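Local coordinates for protein xylulose kinase (Escherichia coli, PDB 2ITM) that phosphorylates D-xylulose to D-xylulose 5-phosphate at the expense of ATP, and 1-deoxy-D-xylulose less efficiently, at residues N247-A261 and V380-G394. Residues are numbered along the deposited sequence; the frame is centred on the assembly and turned at random.
Sequences NQAMLSLGTSGVYFA and VHACGIKPQSVTLIG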
ATOM      1  N   ASN A 247      33.064  -7.938  21.656  1.00 31.63           N
ATOM      2  CA  ASN A 247      32.972  -7.354  20.328  1.00 33.82           C
ATOM      3  C   ASN A 247      32.880  -8.338  19.174  1.00 34.92           C
ATOM      4  O   ASN A 247      32.925  -7.939  18.027  1.00 38.75           O
ATOM      5  CB  ASN A 247      34.091  -6.343  20.091  1.00 38.53           C
ATOM      6  CG  ASN A 247      34.097  -5.228  21.115  1.00 39.16           C
ATOM      7  OD1 ASN A 247      33.145  -4.470  21.227  1.00 46.63           O
ATOM      8  ND2 ASN A 247      35.169  -5.135  21.872  1.00 36.43           N
ATOM      9  N   GLN A 248      32.744  -9.619  19.470  1.00 27.48           N
ATOM     10  CA  GLN A 248      32.235 -10.538  18.469  1.00 34.49           C
ATOM     11  C   GLN A 248      30.745 -10.338  18.260  1.00 32.75           C
ATOM     12  O   GLN A 248      30.000 -10.176  19.206  1.00 32.01           O
ATOM     13  CB  GLN A 248      32.537 -11.988  18.835  1.00 43.76           C
ATOM     14  CG  GLN A 248      34.007 -12.345  18.812  1.00 31.73           C
ATOM     15  CD  GLN A 248      34.245 -13.798  19.116  1.00 35.42           C
ATOM     16  OE1 GLN A 248      34.353 -14.198  20.251  1.00 42.35           O
ATOM     17  NE2 GLN A 248      34.363 -14.594  18.080  1.00 38.41           N
ATOM     18  N   ALA A 249      30.331 -10.331  17.004  1.00 35.35           N
ATOM     19  CA  ALA A 249      28.958 -10.033  16.653  1.00 29.85           C
ATOM     20  C   ALA A 249      28.496 -10.865  15.479  1.00 34.80           C
ATOM     21  O   ALA A 249      29.249 -11.108  14.544  1.00 20.43           O
ATOM     22  CB  ALA A 249      28.797  -8.574  16.350  1.00 29.48           C
ATOM     23  N   MET A 250      27.239 -11.285  15.544  1.00 21.86           N
ATOM     24  CA  MET A 250      26.605 -12.008  14.464  1.00 28.50           C
ATOM     25  C   MET A 250      25.260 -11.415  14.091  1.00 25.38           C
ATOM     26  O   MET A 250      24.528 -10.943  14.940  1.00 26.20           O
ATOM     27  CB  MET A 250      26.466 -13.488  14.807  1.00 38.75           C
ATOM     28  CG  MET A 250      25.453 -13.789  15.887  1.00 53.14           C
ATOM     29  SD  MET A 250      25.498 -15.455  16.557  1.00 49.35           S
ATOM     30  CE  MET A 250      24.495 -16.293  15.381  1.00 35.53           C
ATOM     31  N   LEU A 251      24.953 -11.446  12.805  1.00 19.22           N
ATOM     32  CA  LEU A 251      23.646 -11.075  12.300  1.00 30.05           C
ATOM     33  C   LEU A 251      22.998 -12.256  11.613  1.00 27.42           C
ATOM     34  O   LEU A 251      23.501 -12.747  10.619  1.00 22.56           O
ATOM     35  CB  LEU A 251      23.752  -9.902  11.327  1.00 29.14           C
ATOM     36  CG  LEU A 251      22.507  -9.465  10.561  1.00 33.26           C
ATOM     37  CD1 LEU A 251      21.465  -8.891  11.481  1.00 26.43           C
ATOM     38  CD2 LEU A 251      22.866  -8.464   9.504  1.00 40.01           C
ATOM     39  N   SER A 252      21.884 -12.715  12.159  1.00 22.46           N
ATOM     40  CA  SER A 252      21.204 -13.850  11.576  1.00 28.25           C
ATOM     41  C   SER A 252      20.051 -13.422  10.702  1.00 34.04           C
ATOM     42  O   SER A 252      19.029 -12.967  11.186  1.00 31.46           O
ATOM     43  CB  SER A 252      20.752 -14.846  12.627  1.00 46.95           C
ATOM     44  OG  SER A 252      20.186 -15.995  12.031  1.00 42.90           O
ATOM     45  N   LEU A 253      20.238 -13.582   9.404  1.00 28.86           N
ATOM     46  CA  LEU A 253      19.187 -13.338   8.447  1.00 34.93           C
ATOM     47  C   LEU A 253      18.402 -14.615   8.187  1.00 37.26           C
ATOM     48  O   LEU A 253      18.173 -14.995   7.054  1.00 47.43           O
ATOM     49  CB  LEU A 253      19.774 -12.773   7.156  1.00 48.24           C
ATOM     50  CG  LEU A 253      20.978 -11.840   7.297  1.00 47.72           C
ATOM     51  CD1 LEU A 253      21.777 -11.818   6.044  1.00 61.26           C
ATOM     52  CD2 LEU A 253      20.556 -10.457   7.647  1.00 34.20           C
ATOM     53  N   GLY A 254      18.003 -15.269   9.264  1.00 39.32           N
ATOM     54  CA  GLY A 254      17.276 -16.512   9.178  1.00 40.95           C
ATOM     55  C   GLY A 254      15.785 -16.292   9.262  1.00 46.33           C
ATOM     56  O   GLY A 254      15.294 -15.208   8.986  1.00 50.39           O
ATOM     57  N   THR A 255      15.067 -17.332   9.647  1.00 42.87           N
ATOM     58  CA  THR A 255      13.631 -17.242   9.815  1.00 46.58           C
ATOM     59  C   THR A 255      13.310 -16.445  11.048  1.00 56.24           C
ATOM     60  O   THR A 255      12.207 -15.942  11.201  1.00 59.90           O
ATOM     61  CB  THR A 255      13.040 -18.632   9.954  1.00 64.20           C
ATOM     62  OG1 THR A 255      13.679 -19.311  11.039  1.00 69.76           O
ATOM     63  CG2 THR A 255      13.381 -19.486   8.739  1.00 69.60           C
ATOM     64  N   SER A 256      14.284 -16.331  11.933  1.00 45.34           N
ATOM     65  CA  SER A 256      14.173 -15.412  13.036  1.00 47.24           C
ATOM     66  C   SER A 256      15.373 -14.500  13.074  1.00 38.28           C
ATOM     67  O   SER A 256      16.494 -14.958  13.186  1.00 44.83           O
ATOM     68  CB  SER A 256      14.046 -16.175  14.342  1.00 57.44           C
ATOM     69  OG  SER A 256      15.303 -16.324  14.953  1.00 63.59           O
ATOM     70  N   GLY A 257      15.135 -13.205  12.960  1.00 31.02           N
ATOM     71  CA  GLY A 257      16.213 -12.263  12.790  1.00 25.90           C
ATOM     72  C   GLY A 257      16.753 -11.790  14.119  1.00 25.69           C
ATOM     73  O   GLY A 257      15.989 -11.402  14.985  1.00 22.87           O
ATOM     74  N   VAL A 258      18.068 -11.826  14.268  1.00 19.39           N
ATOM     75  CA  VAL A 258      18.720 -11.368  15.484  1.00 32.46           C
ATOM     76  C   VAL A 258      20.041 -10.691  15.176  1.00 18.66           C
ATOM     77  O   VAL A 258      20.761 -11.105  14.291  1.00 26.24           O
ATOM     78  CB  VAL A 258      19.054 -12.537  16.446  1.00 46.49           C
ATOM     79  CG1 VAL A 258      19.234 -12.025  17.839  1.00 49.53           C
ATOM     80  CG2 VAL A 258      18.015 -13.598  16.400  1.00 44.76           C
ATOM     81  N   TYR A 259      20.368  -9.667  15.939  1.00 25.31           N
ATOM     82  CA  TYR A 259      21.746  -9.221  16.045  1.00 27.74           C
ATOM     83  C   TYR A 259      22.266  -9.482  17.440  1.00 30.74           C
ATOM     84  O   TYR A 259      21.711  -9.004  18.413  1.00 31.28           O
ATOM     85  CB  TYR A 259      21.864  -7.739  15.685  1.00 28.25           C
ATOM     86  CG  TYR A 259      23.273  -7.196  15.564  1.00 16.11           C
ATOM     87  CD1 TYR A 259      24.187  -7.758  14.703  1.00 26.85           C
ATOM     88  CD2 TYR A 259      23.676  -6.094  16.301  1.00 23.69           C
ATOM     89  CE1 TYR A 259      25.458  -7.257  14.594  1.00 30.11           C
ATOM     90  CE2 TYR A 259      24.948  -5.586  16.196  1.00 22.43           C
ATOM     91  CZ  TYR A 259      25.835  -6.175  15.337  1.00 32.55           C
ATOM     92  OH  TYR A 259      27.096  -5.676  15.222  1.00 36.25           O
ATOM     93  N   PHE A 260      23.336 -10.256  17.520  1.00 27.36           N
ATOM     94  CA  PHE A 260      23.886 -10.710  18.784  1.00 25.43           C
ATOM     95  C   PHE A 260      25.346 -10.294  18.854  1.00 29.91           C
ATOM     96  O   PHE A 260      26.122 -10.618  17.971  1.00 29.14           O
ATOM     97  CB  PHE A 260      23.764 -12.233  18.867  1.00 33.49           C
ATOM     98  CG  PHE A 260      24.115 -12.808  20.196  1.00 16.13           C
ATOM     99  CD1 PHE A 260      23.150 -13.362  20.999  1.00 35.66           C
ATOM    100  CD2 PHE A 260      25.412 -12.833  20.627  1.00 34.85           C
ATOM    101  CE1 PHE A 260      23.469 -13.901  22.215  1.00 36.37           C
ATOM    102  CE2 PHE A 260      25.741 -13.378  21.846  1.00 28.07           C
ATOM    103  CZ  PHE A 260      24.767 -13.905  22.637  1.00 38.66           C
ATOM    104  N   ALA A 261      25.690  -9.540  19.879  1.00 19.55           N
ATOM    105  CA  ALA A 261      27.043  -9.067  20.044  1.00 28.94           C
ATOM    106  C   ALA A 261      27.525  -9.237  21.469  1.00 34.25           C
ATOM    107  O   ALA A 261      26.893  -8.766  22.401  1.00 31.23           O
ATOM    108  CB  ALA A 261      27.153  -7.639  19.619  1.00 31.52           C
ATOM    109  N   VAL A 380      22.656  -0.868  18.430  1.00 32.31           N
ATOM    110  CA  VAL A 380      23.422  -1.755  19.285  1.00 23.10           C
ATOM    111  C   VAL A 380      24.846  -1.258  19.507  1.00 27.46           C
ATOM    112  O   VAL A 380      25.349  -1.272  20.615  1.00 27.74           O
ATOM    113  CB  VAL A 380      23.396  -3.182  18.742  1.00 34.75           C
ATOM    114  CG1 VAL A 380      24.476  -4.027  19.345  1.00 35.30           C
ATOM    115  CG2 VAL A 380      22.040  -3.800  18.992  1.00 41.91           C
ATOM    116  N   HIS A 381      25.484  -0.805  18.439  1.00 25.76           N
ATOM    117  CA  HIS A 381      26.848  -0.333  18.517  1.00 25.88           C
ATOM    118  C   HIS A 381      26.944   0.893  19.414  1.00 34.64           C
ATOM    119  O   HIS A 381      27.870   1.025  20.187  1.00 37.10           O
ATOM    120  CB  HIS A 381      27.411  -0.086  17.127  1.00 28.76           C
ATOM    121  CG  HIS A 381      27.503  -1.326  16.292  1.00 31.66           C
ATOM    122  ND1 HIS A 381      27.675  -1.298  14.929  1.00 33.11           N
ATOM    123  CD2 HIS A 381      27.439  -2.632  16.634  1.00 21.66           C
ATOM    124  CE1 HIS A 381      27.721  -2.532  14.467  1.00 27.87           C
ATOM    125  NE2 HIS A 381      27.580  -3.361  15.482  1.00 25.37           N
ATOM    126  N   ALA A 382      25.949   1.758  19.328  1.00 35.35           N
ATOM    127  CA  ALA A 382      25.914   2.975  20.110  1.00 35.00           C
ATOM    128  C   ALA A 382      25.902   2.687  21.607  1.00 39.81           C
ATOM    129  O   ALA A 382      26.145   3.571  22.419  1.00 25.89           O
ATOM    130  CB  ALA A 382      24.718   3.799  19.714  1.00 36.87           C
ATOM    131  N   CYS A 383      25.602   1.441  21.954  1.00 25.51           N
ATOM    132  CA  CYS A 383      25.497   1.033  23.341  1.00 32.83           C
ATOM    133  C   CYS A 383      26.894   0.806  23.896  1.00 35.57           C
ATOM    134  O   CYS A 383      27.098   0.810  25.097  1.00 34.90           O
ATOM    135  CB  CYS A 383      24.638  -0.229  23.483  1.00 24.37           C
ATOM    136  SG  CYS A 383      22.879  -0.018  23.166  1.00 28.49           S
ATOM    137  N   GLY A 384      27.849   0.619  22.993  1.00 41.86           N
ATOM    138  CA  GLY A 384      29.235   0.382  23.341  1.00 35.32           C
ATOM    139  C   GLY A 384      29.816  -0.883  22.740  1.00 34.12           C
ATOM    140  O   GLY A 384      30.730  -1.462  23.295  1.00 35.79           O
ATOM    141  N   ILE A 385      29.284  -1.313  21.606  1.00 28.35           N
ATOM    142  CA  ILE A 385      29.825  -2.457  20.890  1.00 38.26           C
ATOM    143  C   ILE A 385      30.595  -1.998  19.665  1.00 36.77           C
ATOM    144  O   ILE A 385      30.118  -1.174  18.907  1.00 49.09           O
ATOM    145  CB  ILE A 385      28.694  -3.418  20.466  1.00 40.40           C
ATOM    146  CG1 ILE A 385      27.883  -3.872  21.674  1.00 39.86           C
ATOM    147  CG2 ILE A 385      29.250  -4.605  19.723  1.00 34.57           C
ATOM    148  CD1 ILE A 385      28.400  -5.101  22.327  1.00 38.00           C
ATOM    149  N   LYS A 386      31.788  -2.533  19.473  1.00 48.10           N
ATOM    150  CA  LYS A 386      32.598  -2.173  18.322  1.00 41.91           C
ATOM    151  C   LYS A 386      33.247  -3.376  17.655  1.00 34.90           C
ATOM    152  O   LYS A 386      34.336  -3.792  18.018  1.00 33.70           O
ATOM    153  CB  LYS A 386      33.650  -1.137  18.713  1.00 63.31           C
ATOM    154  CG  LYS A 386      34.560  -0.676  17.584  1.00 67.66           C
ATOM    155  CD  LYS A 386      33.795  -0.214  16.370  1.00 73.52           C
ATOM    156  CE  LYS A 386      34.123  -1.067  15.159  1.00 78.19           C
ATOM    157  NZ  LYS A 386      32.923  -1.389  14.325  1.00 56.22           N
ATOM    158  N   PRO A 387      32.560  -3.924  16.668  1.00 33.51           N
ATOM    159  CA  PRO A 387      33.000  -5.152  16.017  1.00 41.22           C
ATOM    160  C   PRO A 387      34.096  -4.906  14.985  1.00 42.78           C
ATOM    161  O   PRO A 387      34.055  -3.913  14.284  1.00 44.31           O
ATOM    162  CB  PRO A 387      31.728  -5.666  15.351  1.00 35.29           C
ATOM    163  CG  PRO A 387      30.851  -4.513  15.247  1.00 47.39           C
ATOM    164  CD  PRO A 387      31.154  -3.613  16.382  1.00 42.09           C
ATOM    165  N   GLN A 388      35.049  -5.803  14.911  1.00 43.30           N
ATOM    166  CA  GLN A 388      35.986  -5.824  13.799  1.00 36.15           C
ATOM    167  C   GLN A 388      35.318  -6.343  12.549  1.00 46.65           C
ATOM    168  O   GLN A 388      35.586  -5.898  11.442  1.00 36.40           O
ATOM    169  CB  GLN A 388      37.158  -6.735  14.111  1.00 48.16           C
ATOM    170  CG  GLN A 388      37.782  -6.560  15.466  1.00 68.41           C
ATOM    171  CD  GLN A 388      38.856  -7.590  15.723  1.00 56.15           C
ATOM    172  OE1 GLN A 388      39.600  -7.946  14.820  1.00 79.16           O
ATOM    173  NE2 GLN A 388      38.934  -8.072  16.941  1.00 69.48           N
ATOM    174  N   SER A 389      34.454  -7.322  12.747  1.00 38.62           N
ATOM    175  CA  SER A 389      33.632  -7.838  11.685  1.00 38.14           C
ATOM    176  C   SER A 389      32.296  -8.268  12.249  1.00 34.89           C
ATOM    177  O   SER A 389      32.152  -8.411  13.440  1.00 35.66           O
ATOM    178  CB  SER A 389      34.326  -9.012  11.002  1.00 44.50           C
ATOM    179  OG  SER A 389      34.552  -8.747   9.639  1.00 42.34           O
ATOM    180  N   VAL A 390      31.341  -8.474  11.365  1.00 28.04           N
ATOM    181  CA  VAL A 390      30.095  -9.075  11.731  1.00 33.96           C
ATOM    182  C   VAL A 390      29.913 -10.386  10.992  1.00 25.46           C
ATOM    183  O   VAL A 390      29.894 -10.421   9.786  1.00 34.38           O
ATOM    184  CB  VAL A 390      28.928  -8.129  11.459  1.00 20.17           C
ATOM    185  CG1 VAL A 390      27.618  -8.849  11.562  1.00 44.07           C
ATOM    186  CG2 VAL A 390      28.967  -6.974  12.405  1.00 28.30           C
ATOM    187  N   THR A 391      29.800 -11.456  11.755  1.00 34.10           N
ATOM    188  CA  THR A 391      29.411 -12.720  11.216  1.00 34.33           C
ATOM    189  C   THR A 391      28.020 -12.728  10.662  1.00 32.28           C
ATOM    190  O   THR A 391      27.082 -12.314  11.317  1.00 38.97           O
ATOM    191  CB  THR A 391      29.614 -13.839  12.234  1.00 43.72           C
ATOM    192  OG1 THR A 391      30.928 -14.366  12.096  1.00 29.49           O
ATOM    193  CG2 THR A 391      28.764 -15.017  11.886  1.00 26.28           C
ATOM    194  N   LEU A 392      27.888 -13.215   9.447  1.00 34.36           N
ATOM    195  CA  LEU A 392      26.645 -13.126   8.721  1.00 21.01           C
ATOM    196  C   LEU A 392      26.209 -14.525   8.324  1.00 41.58           C
ATOM    197  O   LEU A 392      26.861 -15.189   7.563  1.00 36.29           O
ATOM    198  CB  LEU A 392      26.842 -12.243   7.499  1.00 32.11           C
ATOM    199  CG  LEU A 392      25.654 -11.823   6.655  1.00 41.14           C
ATOM    200  CD1 LEU A 392      24.572 -11.141   7.450  1.00 60.24           C
ATOM    201  CD2 LEU A 392      26.118 -10.951   5.552  1.00 36.84           C
ATOM    202  N   ILE A 393      25.085 -14.960   8.873  1.00 36.98           N
ATOM    203  CA  ILE A 393      24.566 -16.284   8.601  1.00 31.87           C
ATOM    204  C   ILE A 393      23.059 -16.271   8.408  1.00 35.44           C
ATOM    205  O   ILE A 393      22.406 -15.269   8.651  1.00 32.51           O
ATOM    206  CB  ILE A 393      24.943 -17.252   9.721  1.00 41.36           C
ATOM    207  CG1 ILE A 393      24.456 -16.732  11.063  1.00 35.82           C
ATOM    208  CG2 ILE A 393      26.437 -17.478   9.752  1.00 37.39           C
ATOM    209  CD1 ILE A 393      24.105 -17.777  11.987  1.00 36.51           C
ATOM    210  N   GLY A 394      22.525 -17.406   7.972  1.00 36.46           N
ATOM    211  CA  GLY A 394      21.102 -17.563   7.764  1.00 28.60           C
ATOM    212  C   GLY A 394      20.762 -17.560   6.295  1.00 37.44           C
ATOM    213  O   GLY A 394      21.558 -17.133   5.481  1.00 36.64           O
TER
HETATM  214  O   HOH W   1      31.835  -3.918  23.830  1.00 31.70           O
HETATM  215  O   HOH W   2      34.341  -8.336  16.041  1.00 41.77           O
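Asn247 OD1 takes two bonds: Lys386 N reaches it at 2.9 Å, nearly straight at the hydrogen but from above the carbonyl plane, and a water bridges it to Gly384 O. With CG beside its own backbone N (chi1 -58°), the amide lies along the loop that follows helix 358-381. Replacing Asn247 by an alanine removes the amide, which would probably leave Lys386 N without this acceptor and the bridging water without its hold on that side. A second water links Asn247 O to Gln388 N. Beyond this loop, strands 249-253 and 390-393 run parallel, 23° between their axes. Leu251 bonds twice to strand 390-393, its N giving to Thr391 O (2.7 Å) almost head-on and its O accepting from Ile393 N; Thr391 N to Ala249 O and Leu253 N to Ile393 O extend the ladder. On one face Met250 CE meets Ile393 CD1 at 3.7 Å; on the other, the Leu251 and Leu392 side chains lie side by side, CD2 against CD1, and Leu253 CD1 meets the same Leu392 methyl. Tyr259, on the adjoining hairpin strand, has CG opposite its backbone N (chi1 -172°), which carries the ring to the helix end, where Val380 CG1 touches CE2 at 3.5 Å; its OH nears Val390 CG2 and is hydrogen-bonded to His381 NE2, though the modelled 2.4 Å is doubtfully short. The pairing joins hairpin 249-262 to parallel strands 390-393 and 414-417 within the mixed sheet of the C-terminal actin-like ATPase domain of FGGY kinases.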